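PDB 3BB7: interpain A, which probably acts as a cysteine peptidase of the C10 family, held here as an inactive proform fragment carrying part of its propeptide and its catalytic domain. Local coordinates for residues G37-F51 with L279-Y293. The protein carries 1 engineered substitution. Residues are numbered along the deposited sequence; the frame is centred on the assembly and turned at random.
Sequences GVSESNFVETDNPSF and LVSVNWGWNGDVDGY
V38 and Y293 form an antiparallel hydrogen-bonded pair, V38 N to Y293 O at 2.8 Å and Y293 N to V38 O at 2.9 Å, and this pair splices prodomain strand 35-39 onto strand 292-294, so that the prodomain strands extend the antiparallel sheet of the catalytic domain. Past the strand, S39 OG donates to D291 O (2.7 Å) and accepts from S41 N, closing an ST turn. T46 makes a second ST turn: with OG1 anti to the backbone N (chi1 176°), its hydroxyl reaches D289 OD1 on the anti side of the carboxylate and accepts from N48 N. The chain then runs flat over W286, with N48 CA over the five-membered ring and P49 CD over the six-membered ring, each 3.6 Å from the ring centroid. N48 OD1 caps helix 49-68, while its ND2 turns to D289 O in a weak bond. The side chain of S50, second in the helix, lies beside H267, the predicted proton acceptor, and near A116, the engineered residue at the position of the predicted nucleophile; S50 OG is bonded to A268 N. One residue on, F51 turns its ring edge toward the face of W284, planes 70° apart, and V290 CG2 sits over one F51 face, 3.8 Å from its centroid. W284 is anchored in turn by NE1, which bonds V290 O (3.0 Å) from above the carbonyl plane.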
loop_
_atom_site.group_PDB
_atom_site.type_symbol
_atom_site.label_atom_id
_atom_site.label_comp_id
_atom_site.label_asym_id
_atom_site.label_seq_id
_atom_site.Cartn_x
_atom_site.Cartn_y
_atom_site.Cartn_z
ATOM N N GLY A 37 8.768 -4.716 13.132
ATOM C CA GLY A 37 8.947 -3.707 12.099
ATOM C C GLY A 37 10.035 -2.749 12.467
ATOM O O GLY A 37 10.385 -2.585 13.640
ATOM N N VAL A 38 10.584 -2.103 11.465
ATOM C CA VAL A 38 11.705 -1.194 11.680
ATOM C C VAL A 38 11.737 -0.143 10.590
ATOM O O VAL A 38 11.545 -0.461 9.441
ATOM C CB VAL A 38 13.078 -1.946 11.802
ATOM C CG1 VAL A 38 13.368 -2.837 10.585
ATOM C CG2 VAL A 38 14.256 -0.962 12.123
ATOM N N SER A 39 12.010 1.095 10.964
ATOM C CA SER A 39 12.045 2.213 10.014
ATOM C C SER A 39 13.267 3.055 10.283
ATOM O O SER A 39 13.688 3.170 11.443
ATOM C CB SER A 39 10.795 3.065 10.174
ATOM O OG SER A 39 10.816 4.175 9.301
ATOM N N GLU A 40 13.807 3.657 9.212
ATOM C CA GLU A 40 14.865 4.680 9.357
ATOM C C GLU A 40 14.264 6.049 9.687
ATOM O O GLU A 40 14.964 6.964 10.152
ATOM C CB GLU A 40 15.721 4.766 8.076
ATOM C CG GLU A 40 16.552 3.528 7.781
ATOM C CD GLU A 40 17.122 3.497 6.350
ATOM O OE1 GLU A 40 16.800 4.402 5.532
ATOM O OE2 GLU A 40 17.893 2.550 6.051
ATOM N N SER A 41 12.958 6.195 9.481
ATOM C CA SER A 41 12.302 7.461 9.729
ATOM C C SER A 41 11.997 7.597 11.206
ATOM O O SER A 41 11.534 6.655 11.836
ATOM C CB SER A 41 11.009 7.555 8.922
ATOM O OG SER A 41 11.331 7.561 7.545
ATOM N N ASN A 42 12.215 8.777 11.764
ATOM C CA ASN A 42 11.797 9.012 13.142
ATOM C C ASN A 42 10.280 8.825 13.250
ATOM O O ASN A 42 9.518 9.183 12.323
ATOM C CB ASN A 42 12.197 10.408 13.602
ATOM C CG ASN A 42 13.666 10.517 13.969
ATOM O OD1 ASN A 42 14.478 9.661 13.649
ATOM N ND2 ASN A 42 14.004 11.576 14.662
ATOM N N PHE A 43 9.832 8.248 14.360
ATOM C CA PHE A 43 8.402 8.030 14.548
ATOM C C PHE A 43 7.685 9.335 14.885
ATOM O O PHE A 43 8.065 10.013 15.830
ATOM C CB PHE A 43 8.150 7.040 15.675
ATOM C CG PHE A 43 6.695 6.702 15.845
ATOM C CD1 PHE A 43 6.111 5.730 15.047
ATOM C CD2 PHE A 43 5.910 7.384 16.788
ATOM C CE1 PHE A 43 4.768 5.429 15.187
ATOM C CE2 PHE A 43 4.553 7.082 16.939
ATOM C CZ PHE A 43 3.990 6.105 16.139
ATOM N N VAL A 44 6.629 9.661 14.145
ATOM C CA VAL A 44 5.736 10.760 14.556
ATOM C C VAL A 44 4.318 10.229 14.414
ATOM O O VAL A 44 4.049 9.437 13.521
ATOM C CB VAL A 44 5.903 12.060 13.710
ATOM C CG1 VAL A 44 4.892 13.131 14.144
ATOM C CG2 VAL A 44 7.302 12.626 13.842
ATOM N N GLU A 45 3.423 10.644 15.307
ATOM C CA GLU A 45 2.041 10.191 15.230
ATOM C C GLU A 45 1.459 10.628 13.898
ATOM O O GLU A 45 1.739 11.712 13.375
ATOM C CB GLU A 45 1.198 10.697 16.415
ATOM C CG GLU A 45 1.434 9.956 17.742
ATOM C CD GLU A 45 0.684 8.623 17.850
ATOM O OE1 GLU A 45 0.323 8.246 18.985
ATOM O OE2 GLU A 45 0.449 7.946 16.821
ATOM N N THR A 46 0.676 9.743 13.331
ATOM C CA THR A 46 0.236 9.914 11.979
ATOM C C THR A 46 -1.124 9.285 11.811
ATOM O O THR A 46 -1.440 8.330 12.490
ATOM C CB THR A 46 1.266 9.272 10.991
ATOM O OG1 THR A 46 0.776 9.357 9.652
ATOM C CG2 THR A 46 1.580 7.804 11.339
ATOM N N ASP A 47 -1.930 9.842 10.913
ATOM C CA ASP A 47 -3.251 9.296 10.656
ATOM C C ASP A 47 -3.169 8.097 9.729
ATOM O O ASP A 47 -4.164 7.427 9.540
ATOM C CB ASP A 47 -4.161 10.353 10.008
ATOM C CG ASP A 47 -4.675 11.383 10.992
ATOM O OD1 ASP A 47 -4.531 11.202 12.218
ATOM O OD2 ASP A 47 -5.260 12.382 10.529
ATOM N N ASN A 48 -1.988 7.845 9.160
ATOM C CA ASN A 48 -1.734 6.726 8.211
ATOM C C ASN A 48 -2.671 5.525 8.440
ATOM O O ASN A 48 -2.431 4.709 9.306
ATOM C CB ASN A 48 -0.250 6.317 8.347
ATOM C CG ASN A 48 0.182 5.258 7.370
ATOM O OD1 ASN A 48 -0.627 4.520 6.827
ATOM N ND2 ASN A 48 1.489 5.142 7.191
ATOM N N PRO A 49 -3.750 5.415 7.658
ATOM C CA PRO A 49 -4.728 4.349 7.913
ATOM C C PRO A 49 -4.190 2.921 7.649
ATOM O O PRO A 49 -4.637 1.954 8.303
ATOM C CB PRO A 49 -5.877 4.690 6.942
ATOM C CG PRO A 49 -5.692 6.179 6.730
ATOM C CD PRO A 49 -4.214 6.311 6.582
ATOM N N SER A 50 -3.259 2.767 6.712
ATOM C CA SER A 50 -2.819 1.415 6.369
ATOM C C SER A 50 -1.859 0.889 7.448
ATOM O O SER A 50 -1.895 -0.310 7.804
ATOM C CB SER A 50 -2.234 1.407 4.967
ATOM O OG SER A 50 -3.234 1.812 4.032
ATOM N N PHE A 51 -1.037 1.781 8.013
ATOM C CA PHE A 51 -0.204 1.417 9.159
ATOM C C PHE A 51 -1.082 1.072 10.363
ATOM O O PHE A 51 -0.812 0.095 11.095
ATOM C CB PHE A 51 0.756 2.574 9.468
ATOM C CG PHE A 51 1.616 2.374 10.692
ATOM C CD1 PHE A 51 1.483 3.209 11.814
ATOM C CD2 PHE A 51 2.615 1.411 10.679
ATOM C CE1 PHE A 51 2.322 3.038 12.940
ATOM C CE2 PHE A 51 3.465 1.241 11.770
ATOM C CZ PHE A 51 3.310 2.052 12.912
ATOM N N LEU A 279 11.270 -9.759 6.376
ATOM C CA LEU A 279 10.444 -8.520 6.454
ATOM C C LEU A 279 10.302 -7.881 5.077
ATOM O O LEU A 279 11.217 -7.955 4.243
ATOM C CB LEU A 279 11.053 -7.499 7.425
ATOM C CG LEU A 279 10.839 -7.804 8.909
ATOM C CD1 LEU A 279 11.625 -9.014 9.342
ATOM C CD2 LEU A 279 11.219 -6.557 9.702
ATOM N N VAL A 280 9.155 -7.259 4.817
ATOM C CA VAL A 280 8.940 -6.625 3.514
ATOM C C VAL A 280 9.076 -5.105 3.621
ATOM O O VAL A 280 8.681 -4.505 4.634
ATOM C CB VAL A 280 7.584 -7.034 2.910
ATOM C CG1 VAL A 280 7.598 -8.518 2.574
ATOM C CG2 VAL A 280 6.413 -6.694 3.862
ATOM N N SER A 281 9.639 -4.482 2.586
ATOM C CA SER A 281 9.670 -3.047 2.486
ATOM C C SER A 281 8.297 -2.560 2.096
ATOM O O SER A 281 7.728 -3.024 1.096
ATOM C CB SER A 281 10.700 -2.633 1.440
ATOM O OG SER A 281 10.747 -1.221 1.305
ATOM N N VAL A 282 7.764 -1.628 2.877
ATOM C CA VAL A 282 6.401 -1.126 2.701
ATOM C C VAL A 282 6.403 0.390 2.485
ATOM O O VAL A 282 7.055 1.145 3.233
ATOM C CB VAL A 282 5.538 -1.428 3.921
ATOM C CG1 VAL A 282 4.116 -0.880 3.755
ATOM C CG2 VAL A 282 5.478 -2.941 4.216
ATOM N N ASN A 283 5.676 0.792 1.440
ATOM C CA ASN A 283 5.356 2.189 1.194
ATOM C C ASN A 283 3.873 2.355 1.452
ATOM O O ASN A 283 3.065 1.887 0.680
ATOM C CB ASN A 283 5.738 2.565 -0.235
ATOM C CG ASN A 283 5.589 4.056 -0.501
ATOM O OD1 ASN A 283 4.564 4.646 -0.165
ATOM N ND2 ASN A 283 6.639 4.675 -1.066
ATOM N N TRP A 284 3.521 2.971 2.574
ATOM C CA TRP A 284 2.123 3.032 3.007
ATOM C C TRP A 284 1.288 4.023 2.209
ATOM O O TRP A 284 0.068 4.038 2.374
ATOM C CB TRP A 284 2.013 3.450 4.481
ATOM C CG TRP A 284 2.765 2.563 5.441
ATOM C CD1 TRP A 284 3.959 2.850 6.056
ATOM C CD2 TRP A 284 2.367 1.266 5.911
ATOM N NE1 TRP A 284 4.323 1.809 6.889
ATOM C CE2 TRP A 284 3.382 0.816 6.797
ATOM C CE3 TRP A 284 1.274 0.413 5.632
ATOM C CZ2 TRP A 284 3.332 -0.416 7.429
ATOM C CZ3 TRP A 284 1.242 -0.854 6.284
ATOM C CH2 TRP A 284 2.267 -1.235 7.162
ATOM N N GLY A 285 1.921 4.865 1.404
ATOM C CA GLY A 285 1.200 5.869 0.611
ATOM C C GLY A 285 0.620 6.958 1.506
ATOM O O GLY A 285 -0.445 7.485 1.233
ATOM N N TRP A 286 1.347 7.309 2.571
ATOM C CA TRP A 286 0.904 8.362 3.479
ATOM C C TRP A 286 2.025 9.359 3.651
ATOM O O TRP A 286 2.482 9.625 4.763
ATOM C CB TRP A 286 0.383 7.818 4.806
ATOM C CG TRP A 286 -0.552 8.796 5.483
ATOM C CD1 TRP A 286 -0.244 9.655 6.504
ATOM C CD2 TRP A 286 -1.945 9.030 5.164
ATOM N NE1 TRP A 286 -1.343 10.389 6.842
ATOM C CE2 TRP A 286 -2.399 10.042 6.029
ATOM C CE3 TRP A 286 -2.839 8.490 4.219
ATOM C CZ2 TRP A 286 -3.731 10.506 6.011
ATOM C CZ3 TRP A 286 -4.173 8.947 4.199
ATOM C CH2 TRP A 286 -4.598 9.946 5.091
ATOM N N ASN A 287 2.490 9.887 2.518
ATOM C CA ASN A 287 3.510 10.945 2.472
ATOM C C ASN A 287 4.832 10.518 3.077
ATOM O O ASN A 287 5.598 11.372 3.586
ATOM C CB ASN A 287 2.980 12.231 3.142
ATOM C CG ASN A 287 1.586 12.540 2.677
ATOM O OD1 ASN A 287 1.383 12.809 1.497
ATOM N ND2 ASN A 287 0.606 12.370 3.562
ATOM N N GLY A 288 5.084 9.208 3.037
ATOM C CA GLY A 288 6.322 8.645 3.565
ATOM C C GLY A 288 6.250 8.329 5.054
ATOM O O GLY A 288 7.146 7.632 5.579
ATOM N N ASP A 289 5.190 8.756 5.735
ATOM C CA ASP A 289 5.119 8.523 7.178
ATOM C C ASP A 289 5.261 7.024 7.457
ATOM O O ASP A 289 4.489 6.212 6.961
ATOM C CB ASP A 289 3.779 8.959 7.734
ATOM C CG ASP A 289 3.585 10.471 7.733
ATOM O OD1 ASP A 289 2.462 10.908 8.133
ATOM O OD2 ASP A 289 4.533 11.221 7.380
ATOM N N VAL A 290 6.215 6.711 8.314
ATOM C CA VAL A 290 6.508 5.362 8.812
ATOM C C VAL A 290 6.770 4.269 7.773
ATOM O O VAL A 290 6.699 3.089 8.096
ATOM C CB VAL A 290 5.559 4.921 9.989
ATOM C CG1 VAL A 290 5.674 5.895 11.170
ATOM C CG2 VAL A 290 4.093 4.767 9.557
ATOM N N ASP A 291 7.157 4.668 6.560
ATOM C CA ASP A 291 7.615 3.677 5.581
ATOM C C ASP A 291 8.826 2.954 6.187
ATOM O O ASP A 291 9.613 3.551 6.941
ATOM C CB ASP A 291 7.999 4.309 4.230
ATOM C CG ASP A 291 6.818 4.855 3.465
ATOM O OD1 ASP A 291 5.663 4.616 3.878
ATOM O OD2 ASP A 291 7.065 5.505 2.401
ATOM N N GLY A 292 8.955 1.663 5.900
ATOM C CA GLY A 292 10.033 0.852 6.487
ATOM C C GLY A 292 9.825 -0.610 6.191
ATOM O O GLY A 292 9.073 -0.955 5.271
ATOM N N TYR A 293 10.477 -1.479 6.969
ATOM C CA TYR A 293 10.361 -2.933 6.787
ATOM C C TYR A 293 9.497 -3.513 7.882
ATOM O O TYR A 293 9.689 -3.232 9.071
ATOM C CB TYR A 293 11.743 -3.555 6.822
ATOM C CG TYR A 293 12.532 -3.399 5.531
ATOM C CD1 TYR A 293 12.715 -4.481 4.671
ATOM C CD2 TYR A 293 13.053 -2.172 5.159
ATOM C CE1 TYR A 293 13.471 -4.340 3.502
ATOM C CE2 TYR A 293 13.813 -2.020 3.987
ATOM C CZ TYR A 293 13.981 -3.105 3.152
ATOM O OH TYR A 293 14.748 -2.951 2.011
HETATM O O HOH W 1 12.722 3.211 6.690
HETATM O O HOH W 2 9.792 8.018 5.377
HETATM O O HOH W 3 7.888 8.500 9.577
HETATM O O HOH W 4 -1.169 12.152 9.343
HETATM O O HOH W 5 -2.085 4.575 3.783
#